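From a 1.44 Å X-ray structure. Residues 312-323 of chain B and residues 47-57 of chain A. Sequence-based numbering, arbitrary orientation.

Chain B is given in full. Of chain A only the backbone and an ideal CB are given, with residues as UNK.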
# COMPACT_ATOMS: atom_id res chain seq x y z
N PRO B 312 -5.50 -8.88 22.00
CA PRO B 312 -4.45 -9.66 22.64
C PRO B 312 -3.58 -10.45 21.66
O PRO B 312 -4.00 -10.73 20.50
CB PRO B 312 -5.23 -10.64 23.52
CG PRO B 312 -6.59 -10.03 23.68
CD PRO B 312 -6.85 -9.26 22.43
N HIS B 313 -2.40 -10.80 22.13
CA HIS B 313 -1.57 -11.75 21.36
C HIS B 313 -2.38 -12.98 20.95
O HIS B 313 -3.19 -13.50 21.71
CB HIS B 313 -0.32 -12.15 22.12
CG HIS B 313 0.57 -11.00 22.38
ND1 HIS B 313 1.32 -10.42 21.38
CD2 HIS B 313 0.78 -10.26 23.51
CE1 HIS B 313 1.96 -9.37 21.87
NE2 HIS B 313 1.66 -9.25 23.17
N PHE B 314 -2.20 -13.39 19.69
CA PHE B 314 -2.95 -14.54 19.15
C PHE B 314 -2.66 -15.82 19.91
O PHE B 314 -1.52 -16.07 20.27
CB PHE B 314 -2.56 -14.71 17.68
CG PHE B 314 -3.54 -15.49 16.85
CD1 PHE B 314 -4.71 -14.88 16.40
CD2 PHE B 314 -3.29 -16.79 16.49
CE1 PHE B 314 -5.60 -15.53 15.61
CE2 PHE B 314 -4.18 -17.48 15.72
CZ PHE B 314 -5.35 -16.85 15.28
N ARG B 315 -3.70 -16.62 20.13
CA ARG B 315 -3.56 -17.89 20.86
C ARG B 315 -3.58 -19.07 19.88
O ARG B 315 -4.31 -19.05 18.92
CB ARG B 315 -4.68 -18.01 21.91
CG ARG B 315 -4.71 -16.85 22.91
CD ARG B 315 -6.04 -16.68 23.67
NE ARG B 315 -5.89 -15.66 24.72
CZ ARG B 315 -6.25 -14.36 24.65
NH1 ARG B 315 -6.85 -13.88 23.57
NH2 ARG B 315 -6.01 -13.53 25.69
N PRO B 316 -2.77 -20.10 20.13
CA PRO B 316 -2.84 -21.34 19.32
C PRO B 316 -4.25 -21.87 19.18
O PRO B 316 -4.95 -22.03 20.17
CB PRO B 316 -2.04 -22.34 20.14
CG PRO B 316 -1.17 -21.53 20.99
CD PRO B 316 -1.88 -20.25 21.28
N GLY B 317 -4.68 -22.09 17.96
CA GLY B 317 -6.02 -22.61 17.75
C GLY B 317 -7.12 -21.59 17.69
O GLY B 317 -8.25 -21.95 17.35
N GLN B 318 -6.80 -20.31 17.94
CA GLN B 318 -7.77 -19.24 17.79
C GLN B 318 -8.19 -19.11 16.31
O GLN B 318 -7.38 -19.35 15.40
CB GLN B 318 -7.11 -17.90 18.27
CG GLN B 318 -8.00 -16.69 18.15
CD GLN B 318 -7.34 -15.45 18.77
OE1 GLN B 318 -6.39 -15.56 19.59
NE2 GLN B 318 -7.80 -14.26 18.33
N ALA B 319 -9.42 -18.68 16.07
CA ALA B 319 -9.87 -18.41 14.72
C ALA B 319 -9.04 -17.25 14.12
O ALA B 319 -8.89 -16.20 14.71
CB ALA B 319 -11.35 -18.07 14.70
N ILE B 320 -8.54 -17.46 12.91
CA ILE B 320 -7.83 -16.46 12.14
C ILE B 320 -8.64 -15.18 11.93
O ILE B 320 -9.83 -15.23 11.72
CB ILE B 320 -7.43 -17.09 10.74
CG1 ILE B 320 -5.99 -17.50 10.78
CG2 ILE B 320 -7.69 -16.26 9.48
CD1 ILE B 320 -5.58 -18.43 11.83
N ASN B 321 -7.97 -14.03 11.99
CA ASN B 321 -8.61 -12.75 11.65
C ASN B 321 -7.53 -11.72 11.38
O ASN B 321 -6.55 -11.63 12.10
CB ASN B 321 -9.49 -12.27 12.82
CG ASN B 321 -10.61 -11.32 12.38
OD1 ASN B 321 -10.51 -10.67 11.35
ND2 ASN B 321 -11.70 -11.25 13.17
N HIS B 322 -7.78 -10.88 10.37
CA HIS B 322 -6.94 -9.73 10.07
C HIS B 322 -7.25 -8.58 11.00
O HIS B 322 -6.41 -7.68 11.18
CB HIS B 322 -7.15 -9.33 8.61
CG HIS B 322 -8.59 -9.29 8.20
ND1 HIS B 322 -9.46 -8.24 8.44
CD2 HIS B 322 -9.33 -10.25 7.58
CE1 HIS B 322 -10.66 -8.56 7.97
NE2 HIS B 322 -10.62 -9.80 7.48
N PHE B 323 -8.47 -8.54 11.56
CA PHE B 323 -8.90 -7.44 12.45
C PHE B 323 -9.00 -6.10 11.74
O PHE B 323 -8.99 -5.04 12.40
CB PHE B 323 -8.07 -7.37 13.74
CG PHE B 323 -7.93 -8.68 14.44
CD1 PHE B 323 -9.02 -9.19 15.19
CD2 PHE B 323 -6.73 -9.35 14.48
CE1 PHE B 323 -8.91 -10.40 15.88
CE2 PHE B 323 -6.64 -10.56 15.15
CZ PHE B 323 -7.70 -11.07 15.86
N UNK A 47 4.46 -8.02 10.80
CA UNK A 47 3.03 -8.02 10.45
C UNK A 47 2.32 -8.89 11.47
O UNK A 47 2.74 -10.05 11.68
CB UNK A 47 2.79 -8.53 9.03
N UNK A 48 1.23 -8.39 12.05
CA UNK A 48 0.56 -9.11 13.14
C UNK A 48 -0.03 -10.45 12.65
O UNK A 48 -0.14 -11.40 13.44
CB UNK A 48 -0.54 -8.24 13.74
N UNK A 49 -0.37 -10.53 11.36
CA UNK A 49 -0.86 -11.81 10.81
C UNK A 49 0.14 -12.94 10.99
O UNK A 49 -0.28 -14.13 11.07
CB UNK A 49 -1.18 -11.66 9.32
N UNK A 50 1.42 -12.61 11.10
CA UNK A 50 2.45 -13.67 11.15
C UNK A 50 2.39 -14.44 12.48
O UNK A 50 2.88 -15.56 12.58
CB UNK A 50 3.84 -13.07 10.96
N UNK A 51 1.77 -13.85 13.49
CA UNK A 51 1.55 -14.53 14.77
C UNK A 51 0.52 -15.69 14.66
O UNK A 51 0.38 -16.50 15.57
CB UNK A 51 1.08 -13.51 15.81
N UNK A 52 -0.16 -15.78 13.52
CA UNK A 52 -1.28 -16.68 13.36
C UNK A 52 -0.93 -17.98 12.65
O UNK A 52 -1.83 -18.80 12.43
CB UNK A 52 -2.40 -15.97 12.59
N UNK A 53 0.34 -18.19 12.33
CA UNK A 53 0.78 -19.54 12.01
C UNK A 53 0.52 -20.44 13.23
O UNK A 53 0.53 -20.01 14.35
CB UNK A 53 2.26 -19.56 11.61
N UNK A 54 0.34 -21.74 13.02
CA UNK A 54 0.06 -22.60 14.17
C UNK A 54 1.47 -22.90 14.79
O UNK A 54 2.52 -22.75 14.16
CB UNK A 54 -0.69 -23.87 13.77
N UNK A 55 1.53 -23.31 15.97
CA UNK A 55 2.84 -23.32 16.58
C UNK A 55 2.99 -22.09 17.41
O UNK A 55 2.26 -21.10 17.28
CB UNK A 55 3.95 -23.41 15.53
N UNK A 56 3.97 -22.13 18.25
CA UNK A 56 4.07 -21.12 19.26
C UNK A 56 4.79 -19.86 18.81
O UNK A 56 4.71 -18.83 19.48
CB UNK A 56 4.78 -21.70 20.48
N UNK A 57 5.37 -19.89 17.63
CA UNK A 57 5.92 -18.67 17.00
C UNK A 57 5.99 -18.87 15.50
O UNK A 57 6.00 -20.01 15.02
CB UNK A 57 7.30 -18.33 17.56

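Position 47 opens the chain A stretch out of reach of chain B, so the contact sets no rule there; the deposited residue is L47(A).

Position 48 begins a 3-10 segment that runs to 52, and its CA-to-CB bond points toward chain B. No atom of that stretch lies within 5.5 Å of the ideal CB. What chain B offers at a distance is the carbonyl O of H322(B), with the ring of F323(B) close by. A long donor fits: histidine, glutamine, lysine or arginine. The residue is H48(A), chi1 p. Its NE2 donates to H322(B) O at 2.9 Å, and since an imidazole N-H lies in the ring plane, the carbonyl sits at the ring edge. F323(B) CD2 meets the same edge, 4.1 Å from H48(A) CD2.

At 49 the bond points sideways and the CB again has open space before it. Only a large side chain could turn back to the CB of H322(B); an aromatic or a long aliphatic would serve. W49(A) does so, its NE1 coming 3.6 Å from H322(B) CB.

Position 50 is out of reach; it holds M50(A).

Position 51 points toward chain B, its ideal CB 4.3 Å from F314(B) CB. Farther out lie two complementary groups on neighbouring residues, the backbone N of F314(B), a donor, and the imidazole of H313(B). An acid could take the N-H, but a carboxamide can also donate a hydrogen bond to the ring, and glutamine has the reach. In Q51(A), OE1 accepts from F314(B) N at 3.0 Å, nearly straight at 174°, while NE2 donates to H313(B) ND1, also at 3.0 Å. This bond identifies ND1 as the acceptor, and NE2 lies near the imidazole plane, where the lone pair points.

Position 52 is the richest. The CB points sideways, 3.9 Å from F314(B) CE2 and 4.1 Å from I320(B) CD1, while both the N and O of N321(B) lie beyond. An aliphatic chain would suit the first two, but the peptide groups ask for a donor and an acceptor at its end; glutamine combines these. Q52(A), chi1 m and chi2 t, lays CG over one face of the F314(B) ring, 3.4 Å from the centroid and 7° off the normal, a CH-pi contact. Its OE1 then accepts from N321(B) N at 3.1 Å and its NE2 donates to N321(B) O at 2.9 Å, so one amide reads both backbone groups of a single residue.

The bond at 53 points away, and W53(A) makes no contact. Position 54 points sideways without touching chain B; it is P54(A). At 55, phi/psi of 98/164 would jam a CB against the preceding carbonyl O, which calls for glycine: G55(A).

Position 56 points sideways, its ideal CB with nothing of chain B within 5.5 Å; only a side chain that reaches out would touch the ring of P316(B), and several of medium length, polar or aliphatic, would do. N56(A) brings OD1 to 3.8 Å from P316(B) CG. Position 57, C57(A), is out of reach.

Chain A (47-57) LHWMQQWPGNC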
# COMPACT_ATOMS: atom_id res chain seq x y z
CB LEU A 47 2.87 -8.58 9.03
CG LEU A 47 1.41 -8.90 8.61
CD1 LEU A 47 0.50 -7.69 8.58
CD2 LEU A 47 1.39 -9.61 7.23
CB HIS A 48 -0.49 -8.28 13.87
CG HIS A 48 -1.67 -7.90 13.05
ND1 HIS A 48 -1.61 -7.00 11.99
CD2 HIS A 48 -2.97 -8.28 13.16
CE1 HIS A 48 -2.83 -6.85 11.51
NE2 HIS A 48 -3.68 -7.61 12.18
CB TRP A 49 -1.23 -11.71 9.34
CG TRP A 49 -2.15 -10.62 8.92
CD1 TRP A 49 -2.80 -9.72 9.69
CD2 TRP A 49 -2.55 -10.38 7.59
NE1 TRP A 49 -3.59 -8.90 8.89
CE2 TRP A 49 -3.43 -9.29 7.59
CE3 TRP A 49 -2.22 -10.98 6.35
CZ2 TRP A 49 -4.00 -8.80 6.42
CZ3 TRP A 49 -2.82 -10.52 5.22
CH2 TRP A 49 -3.68 -9.44 5.25
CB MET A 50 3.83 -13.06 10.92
CG MET A 50 4.03 -12.54 9.53
SD MET A 50 5.57 -11.64 9.37
CE MET A 50 5.59 -11.27 7.64
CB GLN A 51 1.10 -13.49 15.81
CG GLN A 51 1.52 -13.70 17.20
CD GLN A 51 1.00 -12.59 18.10
OE1 GLN A 51 -0.14 -12.12 17.98
NE2 GLN A 51 1.84 -12.21 19.05
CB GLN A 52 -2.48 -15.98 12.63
CG GLN A 52 -2.87 -14.74 13.40
CD GLN A 52 -4.04 -13.99 12.85
OE1 GLN A 52 -4.87 -14.55 12.16
NE2 GLN A 52 -4.12 -12.69 13.20
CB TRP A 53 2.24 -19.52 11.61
CG TRP A 53 2.53 -18.93 10.25
CD1 TRP A 53 2.78 -17.60 9.98
CD2 TRP A 53 2.68 -19.61 9.01
NE1 TRP A 53 3.01 -17.42 8.64
CE2 TRP A 53 2.98 -18.64 8.03
CE3 TRP A 53 2.61 -20.96 8.63
CZ2 TRP A 53 3.22 -18.97 6.71
CZ3 TRP A 53 2.82 -21.28 7.29
CH2 TRP A 53 3.13 -20.30 6.37
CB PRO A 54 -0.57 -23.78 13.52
CG PRO A 54 0.15 -23.90 12.23
CD PRO A 54 0.30 -22.48 11.75
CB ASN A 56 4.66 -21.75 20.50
CG ASN A 56 3.68 -22.69 21.20
OD1 ASN A 56 2.50 -22.35 21.40
ND2 ASN A 56 4.15 -23.87 21.57
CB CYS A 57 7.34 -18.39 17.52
SG CYS A 57 8.53 -19.73 17.20
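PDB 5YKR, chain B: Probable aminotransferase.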